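Long-range contacts in putative lipoprotein (Bacteroides ovatus, PDB 3OQQ), which is of unknown function but is a putative extracellular lipoprotein, rich in beta strands, that binds several calcium ions in the crystal: residues A[346-351]-A[372-377]; A[136-141]-A[382-387]; A[60-65]-A[104-109]. All coordinates share one frame; numbering follows the deposited sequence.

Contact 1: residues A[346-351]-A[372-377]; sequences HMRGYA and ANVYYS
Arg-348 and Ser-377 meet through a hydrogen bond of 2.9 Å from NE to OG, somewhat bent at the hydrogen (143°) but with the hydroxyl oxygen lying in the guanidinium plane. A water closes a small ring beside it, taking a bond from Arg-348 NH2 and giving one to Ser-377 OG. The same hydroxyl also bonds Ser-382 O, just ahead of strand 385-388, which positions it for the arginine. Over one guanidinium face, above its centre, sits the CG1 methyl of Val-374, 3.7 Å from Arg-348 CZ, so the flat cation is held at its edge by polar atoms and on this face by a hydrocarbon. The chain is extended as far as NE, with CG anti to the backbone N (chi1 -175°). Its other terminal nitrogen, NH1, bonds Asn-92 OD1. The backbone behind it makes a type II beta turn from Met-347 to Tyr-350, in which Gly-349, with its positive phi, takes the third position. From this turn Gly-349 N gives an almost straight hydrogen bond of 2.9 Å to Tyr-375 O, tying together the two loops on either side of helix 357-364. Beyond the turn, Ala-351 lies over one face of the Tyr-375 ring, its CA 3.7 Å from the centroid in a CH-pi contact, while CB touches CE2. The Tyr-376 ring has the backbone N of His-346 over its centre and Tyr-350 O at its edge, 3.3 Å from Tyr-376 CD2. The imidazole of His-346 is slid well off that ring, with CD2 3.5 Å from Tyr-376 CE2 and the planes 30° apart. Further out, Glu-344 anchors both rings, its carboxylate taking His-346 NE2 and its carbonyl the Tyr-376 hydroxyl, and a second water donates to both His-346 O and Tyr-376 O.

Contact 2: residues A[136-141]-A[382-387]; sequences PIQLDS and STWGVK
The loop between strands 122-131 and 150-161, one of the antiparallel pairs of the fold, meets the lead-in to strand 385-388 where Gln-138 lies flat on the indole of Trp-384. Amide and ring planes are only 9° apart, a true amide-on-ring stack: Gln-138 CD is 3.5 Å from Trp-384 CE2, and OE1 sits over the same face, toward the rim. Both ends of the amide are gripped, which fixes its rotation and keeps it nearly parallel to the indole. OE1 accepts a hydrogen bond of 2.8 Å from Ser-382 OG, which lies in the plane of the amide carbonyl. NE2 gives a short one of 2.6 Å to Thr-383 O, leaving within its own amide plane but meeting that carbonyl from above its plane. The chain is extended beyond CG (chi2 170°), carrying CD over the ring. At the indole edge, NE1 gives a fairly straight hydrogen bond of 3.0 Å to Ile-137 O, with the oxygen in the ring plane; here too the donor stands above the plane of the accepting carbonyl. Strand 385-388 pairs antiparallel with strand 122-131, and the backbone of Trp-384 bonds Glu-132, a calcium ligand. Trp-135, in the same loop, meets the indole edge-to-face. An alanine in place of Trp-384 would probably leave Ile-137 O without its indole donor and open a gap beneath the Gln-138 amide. Within segment 382-387, Thr-383 OG1 donates to Gly-385 O at 2.7 Å, while Ser-382 OG is also bonded to Asn-378 N.

Contact 3: residues A[60-65]-A[104-109]; sequences VYMKYN and ALPEDA
Tyr-64 OH donates a short hydrogen bond of 2.6 Å to Asp-108 OD1, reaching the carboxylate on its syn lone pair. The two side chains cross at about a right angle, and ring and carboxylate planes stand 62° apart. In the Tyr-64 side chain CG lies between the backbone N and the carbonyl carbon (chi1 69°), and the ring projects from strand 59-65 against the loop that follows strand 96-104. That loop bends through a type I beta turn from Pro-106 to Ala-109, closed by Ala-109 N bonding Pro-106 O, and the turn brings three of its residues onto the ring. Pro-106 comes over one face: its CD lies 4.2 Å from the centroid in a CH-pi contact, displaced toward the rim, while CG is 3.6 Å from Tyr-64 CZ. Ala-109 approaches obliquely, its CB 3.5 Å from Tyr-64 CD2. Strand 59-65 runs between strands 23-26 and 71-80 of an antiparallel arrangement, and Val-23 and Ala-72 of these neighbours also touch Tyr-64. Two residues back along the strand, the selenomethionine Met-62 meets Pro-106 tip to tip, its CE 3.7 Å from CD of the proline. The same methyl lies 3.5 Å from Ala-104 O, and more loosely against Leu-105 CD1. The Met-62 chain is anti as far as SE and bends only at the last torsion (chi3 77°), which places CE at the proline. At the strand's end Asn-65 O receives a CA-H...O contact from Ala-109, 3.5 Å from its CA, while the Asn-65 amide nitrogen turns to Ser-20 O.

In the fold
Contacts 1 and 2 form one continuous patch, their centres about 11 Å apart, with contact 1 nested along the chain inside the loop that contact 2 closes. They join at Ser-377 OG and Ser-382 O, 2.6 Å apart and probably hydrogen-bonded, and again where Arg-348 N faces Thr-383 OG1 at 3.2 Å. The side chain of Trp-384 in contact 2 lies about 8 Å from a bound calcium ion, that of Met-347 in contact 1 about 14 Å. Contact 3 sits on the opposite side of the chain's centre, its centre about 42 Å and 44 Å from those of contacts 1 and 2, with the Leu-105 side chain about 13 Å from a calcium ion.

Contact 1: residues A[346-351]-A[372-377]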
ATOM      1  N   HIS A 346     -11.538  -2.193   8.960  1.00 17.56           N
ATOM      2  CA  HIS A 346     -10.079  -2.256   8.880  1.00 16.62           C
ATOM      3  C   HIS A 346      -9.674  -3.739   8.885  1.00 20.41           C
ATOM      4  O   HIS A 346     -10.515  -4.602   9.150  1.00 19.07           O
ATOM      5  CB  HIS A 346      -9.442  -1.499  10.067  1.00 16.67           C
ATOM      6  CG  HIS A 346      -9.692  -0.019  10.055  1.00 19.13           C
ATOM      7  ND1 HIS A 346      -8.671   0.867   9.845  1.00 20.09           N
ATOM      8  CD2 HIS A 346     -10.839   0.674  10.249  1.00 20.43           C
ATOM      9  CE1 HIS A 346      -9.214   2.073   9.923  1.00 19.57           C
ATOM     10  NE2 HIS A 346     -10.519   2.006  10.150  1.00 20.09           N
HETATM   11  N   MSE A 347      -8.392  -4.035   8.649  1.00 16.62           N
HETATM   12  CA  MSE A 347      -7.907  -5.421   8.738  1.00 14.79           C
HETATM   13  C   MSE A 347      -7.728  -5.809  10.217  1.00 19.51           C
HETATM   14  O   MSE A 347      -7.711  -4.936  11.079  1.00 15.09           O
HETATM   15  CB  MSE A 347      -6.586  -5.591   7.984  1.00 16.23           C
HETATM   16  CG  MSE A 347      -6.701  -5.204   6.513  1.00 20.65           C
HETATM   17 SE   MSE A 347      -5.095  -5.506   5.499  0.75 25.14          SE
HETATM   18  CE  MSE A 347      -3.991  -4.141   6.286  1.00 23.03           C
ATOM     19  N   ARG A 348      -7.596  -7.122  10.507  1.00 19.20           N
ATOM     20  CA  ARG A 348      -7.417  -7.607  11.874  1.00 19.67           C
ATOM     21  C   ARG A 348      -6.262  -6.900  12.581  1.00 23.69           C
ATOM     22  O   ARG A 348      -5.166  -6.789  12.020  1.00 22.01           O
ATOM     23  CB  ARG A 348      -7.162  -9.123  11.850  1.00 18.51           C
ATOM     24  CG  ARG A 348      -7.084  -9.720  13.223  1.00 20.85           C
ATOM     25  CD  ARG A 348      -6.804 -11.209  13.187  1.00 22.46           C
ATOM     26  NE  ARG A 348      -6.938 -11.782  14.528  1.00 25.94           N
ATOM     27  CZ  ARG A 348      -5.936 -11.947  15.386  1.00 36.27           C
ATOM     28  NH1 ARG A 348      -4.703 -11.587  15.057  1.00 25.75           N
ATOM     29  NH2 ARG A 348      -6.160 -12.475  16.578  1.00 24.39           N
ATOM     30  N   GLY A 349      -6.537  -6.437  13.801  1.00 20.79           N
ATOM     31  CA  GLY A 349      -5.557  -5.790  14.656  1.00 20.46           C
ATOM     32  C   GLY A 349      -5.361  -4.316  14.391  1.00 25.13           C
ATOM     33  O   GLY A 349      -4.537  -3.694  15.053  1.00 24.58           O
ATOM     34  N   TYR A 350      -6.085  -3.746  13.405  1.00 22.53           N
ATOM     35  CA  TYR A 350      -5.964  -2.325  13.039  1.00 21.58           C
ATOM     36  C   TYR A 350      -7.129  -1.534  13.596  1.00 24.13           C
ATOM     37  O   TYR A 350      -8.295  -1.943  13.466  1.00 24.09           O
ATOM     38  CB  TYR A 350      -5.868  -2.169  11.510  1.00 22.14           C
ATOM     39  CG  TYR A 350      -4.547  -2.644  10.935  1.00 23.64           C
ATOM     40  CD1 TYR A 350      -4.344  -3.985  10.607  1.00 24.91           C
ATOM     41  CD2 TYR A 350      -3.515  -1.744  10.670  1.00 24.38           C
ATOM     42  CE1 TYR A 350      -3.152  -4.415  10.010  1.00 22.61           C
ATOM     43  CE2 TYR A 350      -2.317  -2.163  10.095  1.00 25.37           C
ATOM     44  CZ  TYR A 350      -2.146  -3.497   9.753  1.00 27.66           C
ATOM     45  OH  TYR A 350      -0.956  -3.890   9.192  1.00 24.20           O
ATOM     46  N   ALA A 351      -6.804  -0.391  14.209  1.00 19.25           N
ATOM     47  CA  ALA A 351      -7.751   0.486  14.899  1.00 18.91           C
ATOM     48  C   ALA A 351      -8.692   1.243  13.969  1.00 22.06           C
ATOM     49  O   ALA A 351      -8.297   1.671  12.872  1.00 22.24           O
ATOM     50  CB  ALA A 351      -6.983   1.510  15.742  1.00 18.90           C
ATOM     51  N   ALA A 372     -13.008  -9.348  21.730  1.00 30.17           N
ATOM     52  CA  ALA A 372     -13.031  -8.039  22.423  1.00 29.80           C
ATOM     53  C   ALA A 372     -11.638  -7.440  22.580  1.00 35.38           C
ATOM     54  O   ALA A 372     -11.525  -6.245  22.837  1.00 35.31           O
ATOM     55  CB  ALA A 372     -13.671  -8.184  23.802  1.00 31.44           C
ATOM     56  N   ASN A 373     -10.579  -8.261  22.403  1.00 32.48           N
ATOM     57  CA  ASN A 373      -9.187  -7.859  22.602  1.00 31.50           C
ATOM     58  C   ASN A 373      -8.420  -7.610  21.327  1.00 32.09           C
ATOM     59  O   ASN A 373      -7.313  -7.057  21.382  1.00 31.62           O
ATOM     60  CB  ASN A 373      -8.493  -8.910  23.440  1.00 33.96           C
ATOM     61  CG  ASN A 373      -9.202  -9.025  24.763  1.00 48.57           C
ATOM     62  OD1 ASN A 373      -9.695 -10.092  25.120  1.00 39.88           O
ATOM     63  ND2 ASN A 373      -9.461  -7.877  25.406  1.00 35.40           N
ATOM     64  N   VAL A 374      -9.004  -7.967  20.181  1.00 27.52           N
ATOM     65  CA  VAL A 374      -8.374  -7.750  18.866  1.00 26.47           C
ATOM     66  C   VAL A 374      -9.340  -6.946  17.982  1.00 29.51           C
ATOM     67  O   VAL A 374     -10.519  -7.321  17.860  1.00 29.08           O
ATOM     68  CB  VAL A 374      -7.977  -9.093  18.201  1.00 29.56           C
ATOM     69  CG1 VAL A 374      -7.359  -8.870  16.824  1.00 27.71           C
ATOM     70  CG2 VAL A 374      -7.024  -9.906  19.099  1.00 30.17           C
ATOM     71  N   TYR A 375      -8.845  -5.855  17.355  1.00 24.35           N
ATOM     72  CA  TYR A 375      -9.688  -5.061  16.439  1.00 22.29           C
ATOM     73  C   TYR A 375     -10.108  -5.866  15.207  1.00 23.58           C
ATOM     74  O   TYR A 375      -9.281  -6.585  14.651  1.00 21.79           O
ATOM     75  CB  TYR A 375      -8.951  -3.809  15.944  1.00 21.49           C
ATOM     76  CG  TYR A 375      -8.730  -2.727  16.971  1.00 20.97           C
ATOM     77  CD1 TYR A 375      -9.804  -2.052  17.540  1.00 22.83           C
ATOM     78  CD2 TYR A 375      -7.446  -2.287  17.278  1.00 21.10           C
ATOM     79  CE1 TYR A 375      -9.606  -1.018  18.457  1.00 24.92           C
ATOM     80  CE2 TYR A 375      -7.235  -1.236  18.173  1.00 22.31           C
ATOM     81  CZ  TYR A 375      -8.318  -0.590  18.742  1.00 30.58           C
ATOM     82  OH  TYR A 375      -8.107   0.453  19.610  1.00 37.12           O
ATOM     83  N   TYR A 376     -11.367  -5.691  14.760  1.00 18.91           N
ATOM     84  CA  TYR A 376     -11.934  -6.286  13.551  1.00 18.49           C
ATOM     85  C   TYR A 376     -11.588  -7.792  13.363  1.00 25.02           C
ATOM     86  O   TYR A 376     -11.104  -8.213  12.306  1.00 25.71           O
ATOM     87  CB  TYR A 376     -11.482  -5.463  12.334  1.00 17.39           C
ATOM     88  CG  TYR A 376     -12.071  -4.067  12.316  1.00 16.57           C
ATOM     89  CD1 TYR A 376     -13.385  -3.847  11.908  1.00 17.82           C
ATOM     90  CD2 TYR A 376     -11.313  -2.966  12.705  1.00 16.98           C
ATOM     91  CE1 TYR A 376     -13.931  -2.561  11.883  1.00 16.23           C
ATOM     92  CE2 TYR A 376     -11.850  -1.677  12.699  1.00 17.92           C
ATOM     93  CZ  TYR A 376     -13.155  -1.477  12.276  1.00 24.98           C
ATOM     94  OH  TYR A 376     -13.665  -0.199  12.241  1.00 24.30           O
ATOM     95  N   SER A 377     -11.892  -8.617  14.368  1.00 22.97           N
ATOM     96  CA  SER A 377     -11.589 -10.046  14.247  1.00 22.90           C
ATOM     97  C   SER A 377     -12.600 -10.865  14.964  1.00 27.79           C
ATOM     98  O   SER A 377     -12.945 -10.506  16.090  1.00 27.28           O
ATOM     99  CB  SER A 377     -10.203 -10.338  14.806  1.00 25.47           C
ATOM    100  OG  SER A 377      -9.827 -11.681  14.571  1.00 31.42           O
TER
HETATM  101  O   HOH W   1     -10.542  -7.451   9.874  1.00 19.40           O
HETATM  102  O   HOH W   2      -8.935 -12.739  17.150  1.00 24.07           O

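Contact 2: residues A[136-141]-A[382-387]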
ATOM      1  N   PRO A 136     -19.929  -6.545  10.906  1.00 26.49           N
ATOM      2  CA  PRO A 136     -19.459  -7.631  11.777  1.00 26.66           C
ATOM      3  C   PRO A 136     -19.959  -9.035  11.400  1.00 29.48           C
ATOM      4  O   PRO A 136     -19.786  -9.940  12.200  1.00 29.26           O
ATOM      5  CB  PRO A 136     -19.987  -7.192  13.151  1.00 29.02           C
ATOM      6  CG  PRO A 136     -21.274  -6.531  12.834  1.00 33.31           C
ATOM      7  CD  PRO A 136     -21.043  -5.807  11.540  1.00 28.02           C
ATOM      8  N   ILE A 137     -20.514  -9.231  10.184  1.00 25.78           N
ATOM      9  CA  ILE A 137     -20.999 -10.532   9.719  1.00 26.05           C
ATOM     10  C   ILE A 137     -19.935 -11.206   8.839  1.00 30.41           C
ATOM     11  O   ILE A 137     -19.302 -10.538   8.007  1.00 29.42           O
ATOM     12  CB  ILE A 137     -22.361 -10.406   8.976  1.00 29.67           C
ATOM     13  CG1 ILE A 137     -23.435  -9.793   9.905  1.00 30.69           C
ATOM     14  CG2 ILE A 137     -22.831 -11.791   8.407  1.00 29.23           C
ATOM     15  CD1 ILE A 137     -24.654  -9.302   9.192  1.00 43.99           C
ATOM     16  N   GLN A 138     -19.760 -12.520   9.020  1.00 27.70           N
ATOM     17  CA  GLN A 138     -18.803 -13.344   8.274  1.00 28.24           C
ATOM     18  C   GLN A 138     -19.160 -14.814   8.354  1.00 33.49           C
ATOM     19  O   GLN A 138     -19.699 -15.255   9.369  1.00 34.22           O
ATOM     20  CB  GLN A 138     -17.391 -13.162   8.836  1.00 29.16           C
ATOM     21  CG  GLN A 138     -16.293 -13.208   7.769  1.00 38.49           C
ATOM     22  CD  GLN A 138     -14.936 -12.795   8.312  1.00 37.48           C
ATOM     23  OE1 GLN A 138     -14.650 -12.912   9.502  1.00 32.25           O
ATOM     24  NE2 GLN A 138     -14.038 -12.396   7.435  1.00 25.47           N
ATOM     25  N   LEU A 139     -18.823 -15.591   7.313  1.00 30.19           N
ATOM     26  CA  LEU A 139     -19.032 -17.036   7.359  1.00 31.80           C
ATOM     27  C   LEU A 139     -18.116 -17.631   8.438  1.00 36.96           C
ATOM     28  O   LEU A 139     -17.021 -17.098   8.640  1.00 34.15           O
ATOM     29  CB  LEU A 139     -18.716 -17.671   5.975  1.00 31.56           C
ATOM     30  CG  LEU A 139     -19.720 -17.424   4.851  1.00 36.00           C
ATOM     31  CD1 LEU A 139     -19.074 -17.622   3.483  1.00 35.51           C
ATOM     32  CD2 LEU A 139     -20.958 -18.310   5.007  1.00 38.03           C
ATOM     33  N   ASP A 140     -18.537 -18.726   9.121  1.00 37.66           N
ATOM     34  CA  ASP A 140     -17.669 -19.403  10.105  1.00 38.92           C
ATOM     35  C   ASP A 140     -16.348 -19.740   9.418  1.00 39.92           C
ATOM     36  O   ASP A 140     -15.285 -19.380   9.931  1.00 39.86           O
ATOM     37  CB  ASP A 140     -18.329 -20.661  10.707  1.00 43.25           C
ATOM     38  CG  ASP A 140     -19.338 -20.381  11.806  1.00 64.61           C
ATOM     39  OD1 ASP A 140     -19.083 -19.466  12.636  1.00 65.03           O
ATOM     40  OD2 ASP A 140     -20.364 -21.104  11.868  1.00 76.27           O
ATOM     41  N   SER A 141     -16.421 -20.304   8.191  1.00 34.09           N
ATOM     42  CA  SER A 141     -15.214 -20.522   7.378  1.00 32.49           C
ATOM     43  C   SER A 141     -15.030 -19.217   6.628  1.00 34.02           C
ATOM     44  O   SER A 141     -15.509 -19.056   5.499  1.00 33.19           O
ATOM     45  CB  SER A 141     -15.360 -21.735   6.461  1.00 35.05           C
ATOM     46  OG  SER A 141     -15.646 -22.896   7.222  1.00 44.37           O
ATOM     47  N   SER A 382     -10.322 -14.413  12.779  1.00 26.35           N
ATOM     48  CA  SER A 382     -10.621 -14.067  11.389  1.00 24.29           C
ATOM     49  C   SER A 382     -10.197 -12.656  11.045  1.00 25.59           C
ATOM     50  O   SER A 382      -9.889 -11.855  11.929  1.00 23.42           O
ATOM     51  CB  SER A 382     -12.115 -14.194  11.114  1.00 25.33           C
ATOM     52  OG  SER A 382     -12.834 -13.076  11.606  1.00 24.60           O
ATOM     53  N   THR A 383     -10.208 -12.358   9.748  1.00 22.05           N
ATOM     54  CA  THR A 383      -9.978 -11.017   9.231  1.00 20.95           C
ATOM     55  C   THR A 383     -11.008 -10.715   8.139  1.00 23.21           C
ATOM     56  O   THR A 383     -11.528 -11.637   7.505  1.00 18.84           O
ATOM     57  CB  THR A 383      -8.527 -10.803   8.737  1.00 21.90           C
ATOM     58  OG1 THR A 383      -8.379  -9.411   8.425  1.00 21.14           O
ATOM     59  CG2 THR A 383      -8.184 -11.650   7.512  1.00 17.60           C
ATOM     60  N   TRP A 384     -11.300  -9.413   7.946  1.00 21.67           N
ATOM     61  CA  TRP A 384     -12.169  -8.907   6.895  1.00 21.21           C
ATOM     62  C   TRP A 384     -11.317  -8.225   5.818  1.00 23.84           C
ATOM     63  O   TRP A 384     -11.868  -7.677   4.883  1.00 22.83           O
ATOM     64  CB  TRP A 384     -13.236  -7.929   7.435  1.00 19.91           C
ATOM     65  CG  TRP A 384     -14.443  -8.608   7.998  1.00 21.16           C
ATOM     66  CD1 TRP A 384     -15.606  -8.902   7.343  1.00 23.71           C
ATOM     67  CD2 TRP A 384     -14.595  -9.112   9.339  1.00 21.46           C
ATOM     68  NE1 TRP A 384     -16.480  -9.546   8.198  1.00 22.95           N
ATOM     69  CE2 TRP A 384     -15.894  -9.668   9.433  1.00 24.38           C
ATOM     70  CE3 TRP A 384     -13.745  -9.169  10.463  1.00 22.41           C
ATOM     71  CZ2 TRP A 384     -16.383 -10.219  10.616  1.00 24.15           C
ATOM     72  CZ3 TRP A 384     -14.234  -9.715  11.636  1.00 24.61           C
ATOM     73  CH2 TRP A 384     -15.534 -10.243  11.701  1.00 25.91           C
ATOM     74  N   GLY A 385      -9.992  -8.283   5.961  1.00 20.54           N
ATOM     75  CA  GLY A 385      -9.067  -7.704   4.992  1.00 19.67           C
ATOM     76  C   GLY A 385      -7.673  -8.292   5.037  1.00 21.53           C
ATOM     77  O   GLY A 385      -7.168  -8.631   6.111  1.00 19.65           O
ATOM     78  N   VAL A 386      -7.019  -8.364   3.867  1.00 18.48           N
ATOM     79  CA  VAL A 386      -5.647  -8.868   3.727  1.00 18.32           C
ATOM     80  C   VAL A 386      -4.830  -7.930   2.823  1.00 23.43           C
ATOM     81  O   VAL A 386      -5.373  -7.289   1.925  1.00 20.69           O
ATOM     82  CB  VAL A 386      -5.586 -10.346   3.231  1.00 22.28           C
ATOM     83  CG1 VAL A 386      -6.064 -11.315   4.312  1.00 21.86           C
ATOM     84  CG2 VAL A 386      -6.373 -10.555   1.936  1.00 22.19           C
ATOM     85  N   LYS A 387      -3.530  -7.829   3.099  1.00 21.83           N
ATOM     86  CA  LYS A 387      -2.602  -7.007   2.328  1.00 20.95           C
ATOM     87  C   LYS A 387      -1.582  -7.956   1.721  1.00 23.67           C
ATOM     88  O   LYS A 387      -0.857  -8.668   2.432  1.00 21.54           O
ATOM     89  CB  LYS A 387      -1.963  -5.941   3.216  1.00 22.88           C
ATOM     90  CG  LYS A 387      -1.117  -4.930   2.457  1.00 26.46           C
ATOM     91  CD  LYS A 387      -0.730  -3.802   3.407  1.00 34.10           C
ATOM     92  CE  LYS A 387       0.511  -4.085   4.208  1.00 34.08           C
ATOM     93  NZ  LYS A 387       0.867  -2.928   5.069  1.00 39.10           N
TER

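Contact 3: residues A[60-65]-A[104-109]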
ATOM      1  N   VAL A  60      18.380 -10.484  -1.335  1.00 27.93           N
ATOM      2  CA  VAL A  60      18.018  -9.309  -2.126  1.00 27.67           C
ATOM      3  C   VAL A  60      19.076  -9.094  -3.218  1.00 31.31           C
ATOM      4  O   VAL A  60      20.190  -9.652  -3.162  1.00 31.94           O
ATOM      5  CB  VAL A  60      17.721  -8.024  -1.302  1.00 31.18           C
ATOM      6  CG1 VAL A  60      16.441  -8.182  -0.501  1.00 30.03           C
ATOM      7  CG2 VAL A  60      18.887  -7.647  -0.400  1.00 32.30           C
ATOM      8  N   TYR A  61      18.698  -8.324  -4.227  1.00 25.69           N
ATOM      9  CA  TYR A  61      19.513  -8.089  -5.407  1.00 24.99           C
ATOM     10  C   TYR A  61      19.790  -6.625  -5.591  1.00 26.01           C
ATOM     11  O   TYR A  61      18.873  -5.814  -5.716  1.00 23.59           O
ATOM     12  CB  TYR A  61      18.818  -8.679  -6.658  1.00 25.68           C
ATOM     13  CG  TYR A  61      18.506 -10.146  -6.476  1.00 28.72           C
ATOM     14  CD1 TYR A  61      17.313 -10.559  -5.883  1.00 31.00           C
ATOM     15  CD2 TYR A  61      19.431 -11.122  -6.822  1.00 30.63           C
ATOM     16  CE1 TYR A  61      17.047 -11.905  -5.648  1.00 31.62           C
ATOM     17  CE2 TYR A  61      19.183 -12.473  -6.578  1.00 32.34           C
ATOM     18  CZ  TYR A  61      17.983 -12.859  -6.001  1.00 41.94           C
ATOM     19  OH  TYR A  61      17.700 -14.184  -5.799  1.00 48.58           O
HETATM   20  N   MSE A  62      21.077  -6.296  -5.589  1.00 22.01           N
HETATM   21  CA  MSE A  62      21.544  -4.930  -5.772  1.00 21.46           C
HETATM   22  C   MSE A  62      21.950  -4.744  -7.228  1.00 27.52           C
HETATM   23  O   MSE A  62      22.869  -5.425  -7.700  1.00 25.05           O
HETATM   24  CB  MSE A  62      22.727  -4.648  -4.822  1.00 22.95           C
HETATM   25  CG  MSE A  62      23.242  -3.211  -4.883  1.00 27.55           C
HETATM   26 SE   MSE A  62      24.878  -2.961  -3.856  0.75 33.18          SE
HETATM   27  CE  MSE A  62      26.069  -3.741  -5.068  1.00 29.20           C
ATOM     28  N   LYS A  63      21.235  -3.861  -7.945  1.00 26.04           N
ATOM     29  CA  LYS A  63      21.595  -3.531  -9.323  1.00 26.39           C
ATOM     30  C   LYS A  63      22.500  -2.309  -9.269  1.00 28.94           C
ATOM     31  O   LYS A  63      22.214  -1.350  -8.528  1.00 26.39           O
ATOM     32  CB  LYS A  63      20.373  -3.313 -10.226  1.00 28.87           C
ATOM     33  CG  LYS A  63      19.575  -4.609 -10.418  1.00 51.28           C
ATOM     34  CD  LYS A  63      19.125  -4.889 -11.845  1.00 61.33           C
ATOM     35  CE  LYS A  63      18.289  -6.152 -11.859  1.00 72.20           C
ATOM     36  NZ  LYS A  63      18.754  -7.160 -12.847  1.00 78.52           N
ATOM     37  N   TYR A  64      23.620  -2.362 -10.005  1.00 24.99           N
ATOM     38  CA  TYR A  64      24.556  -1.252  -9.989  1.00 25.36           C
ATOM     39  C   TYR A  64      25.181  -1.003 -11.369  1.00 31.22           C
ATOM     40  O   TYR A  64      25.279  -1.917 -12.191  1.00 31.53           O
ATOM     41  CB  TYR A  64      25.659  -1.506  -8.936  1.00 25.79           C
ATOM     42  CG  TYR A  64      26.633  -2.628  -9.273  1.00 24.48           C
ATOM     43  CD1 TYR A  64      26.387  -3.937  -8.867  1.00 25.95           C
ATOM     44  CD2 TYR A  64      27.847  -2.358  -9.908  1.00 24.06           C
ATOM     45  CE1 TYR A  64      27.303  -4.957  -9.121  1.00 27.99           C
ATOM     46  CE2 TYR A  64      28.770  -3.370 -10.166  1.00 24.94           C
ATOM     47  CZ  TYR A  64      28.496  -4.665  -9.764  1.00 32.04           C
ATOM     48  OH  TYR A  64      29.399  -5.665 -10.012  1.00 34.10           O
ATOM     49  N   ASN A  65      25.644   0.238 -11.581  1.00 26.64           N
ATOM     50  CA  ASN A  65      26.324   0.684 -12.786  1.00 26.17           C
ATOM     51  C   ASN A  65      27.771   0.311 -12.699  1.00 31.23           C
ATOM     52  O   ASN A  65      28.424   0.584 -11.684  1.00 32.76           O
ATOM     53  CB  ASN A  65      26.175   2.207 -12.957  1.00 22.86           C
ATOM     54  CG  ASN A  65      24.741   2.629 -13.082  1.00 36.87           C
ATOM     55  OD1 ASN A  65      23.983   2.042 -13.837  1.00 31.77           O
ATOM     56  ND2 ASN A  65      24.317   3.617 -12.316  1.00 30.42           N
ATOM     57  N   ALA A 104      27.662  -3.656  -0.071  1.00 31.34           N
ATOM     58  CA  ALA A 104      29.064  -3.379  -0.373  1.00 32.33           C
ATOM     59  C   ALA A 104      29.189  -3.267  -1.868  1.00 33.85           C
ATOM     60  O   ALA A 104      28.518  -4.001  -2.613  1.00 32.13           O
ATOM     61  CB  ALA A 104      29.978  -4.475   0.179  1.00 33.99           C
ATOM     62  N   LEU A 105      29.989  -2.311  -2.308  1.00 29.79           N
ATOM     63  CA  LEU A 105      30.214  -2.046  -3.722  1.00 29.30           C
ATOM     64  C   LEU A 105      31.329  -2.927  -4.313  1.00 33.19           C
ATOM     65  O   LEU A 105      32.492  -2.807  -3.897  1.00 32.99           O
ATOM     66  CB  LEU A 105      30.570  -0.562  -3.899  1.00 29.67           C
ATOM     67  CG  LEU A 105      29.760   0.298  -4.837  1.00 32.87           C
ATOM     68  CD1 LEU A 105      28.263   0.147  -4.608  1.00 31.48           C
ATOM     69  CD2 LEU A 105      30.162   1.733  -4.686  1.00 33.78           C
ATOM     70  N   PRO A 106      31.005  -3.767  -5.344  1.00 29.63           N
ATOM     71  CA  PRO A 106      32.054  -4.556  -6.019  1.00 29.99           C
ATOM     72  C   PRO A 106      33.094  -3.632  -6.652  1.00 37.16           C
ATOM     73  O   PRO A 106      32.813  -2.453  -6.864  1.00 36.35           O
ATOM     74  CB  PRO A 106      31.264  -5.336  -7.083  1.00 29.98           C
ATOM     75  CG  PRO A 106      29.876  -5.384  -6.549  1.00 32.13           C
ATOM     76  CD  PRO A 106      29.690  -4.024  -5.964  1.00 27.87           C
ATOM     77  N   GLU A 107      34.289  -4.148  -6.933  1.00 37.00           N
ATOM     78  CA  GLU A 107      35.397  -3.347  -7.467  1.00 39.04           C
ATOM     79  C   GLU A 107      35.162  -2.814  -8.897  1.00 41.60           C
ATOM     80  O   GLU A 107      35.833  -1.862  -9.294  1.00 42.90           O
ATOM     81  CB  GLU A 107      36.710  -4.147  -7.424  1.00 41.77           C
ATOM     82  CG  GLU A 107      37.316  -4.292  -6.030  1.00 59.30           C
ATOM     83  CD  GLU A 107      37.658  -3.029  -5.256  1.00 93.82           C
ATOM     84  OE1 GLU A 107      37.999  -2.000  -5.885  1.00 94.78           O
ATOM     85  OE2 GLU A 107      37.602  -3.079  -4.006  1.00 93.61           O
ATOM     86  N   ASP A 108      34.241  -3.423  -9.662  1.00 33.88           N
ATOM     87  CA  ASP A 108      33.919  -2.975 -11.014  1.00 32.44           C
ATOM     88  C   ASP A 108      32.730  -1.967 -11.029  1.00 32.09           C
ATOM     89  O   ASP A 108      32.230  -1.625 -12.097  1.00 30.34           O
ATOM     90  CB  ASP A 108      33.613  -4.192 -11.909  1.00 34.25           C
ATOM     91  CG  ASP A 108      32.380  -4.988 -11.530  1.00 43.70           C
ATOM     92  OD1 ASP A 108      31.838  -4.771 -10.425  1.00 42.56           O
ATOM     93  OD2 ASP A 108      31.926  -5.773 -12.349  1.00 56.06           O
ATOM     94  N   ALA A 109      32.286  -1.492  -9.853  1.00 27.47           N
ATOM     95  CA  ALA A 109      31.170  -0.557  -9.765  1.00 26.00           C
ATOM     96  C   ALA A 109      31.612   0.875 -10.005  1.00 31.43           C
ATOM     97  O   ALA A 109      32.802   1.195  -9.819  1.00 31.22           O
ATOM     98  CB  ALA A 109      30.521  -0.657  -8.399  1.00 25.84           C
TER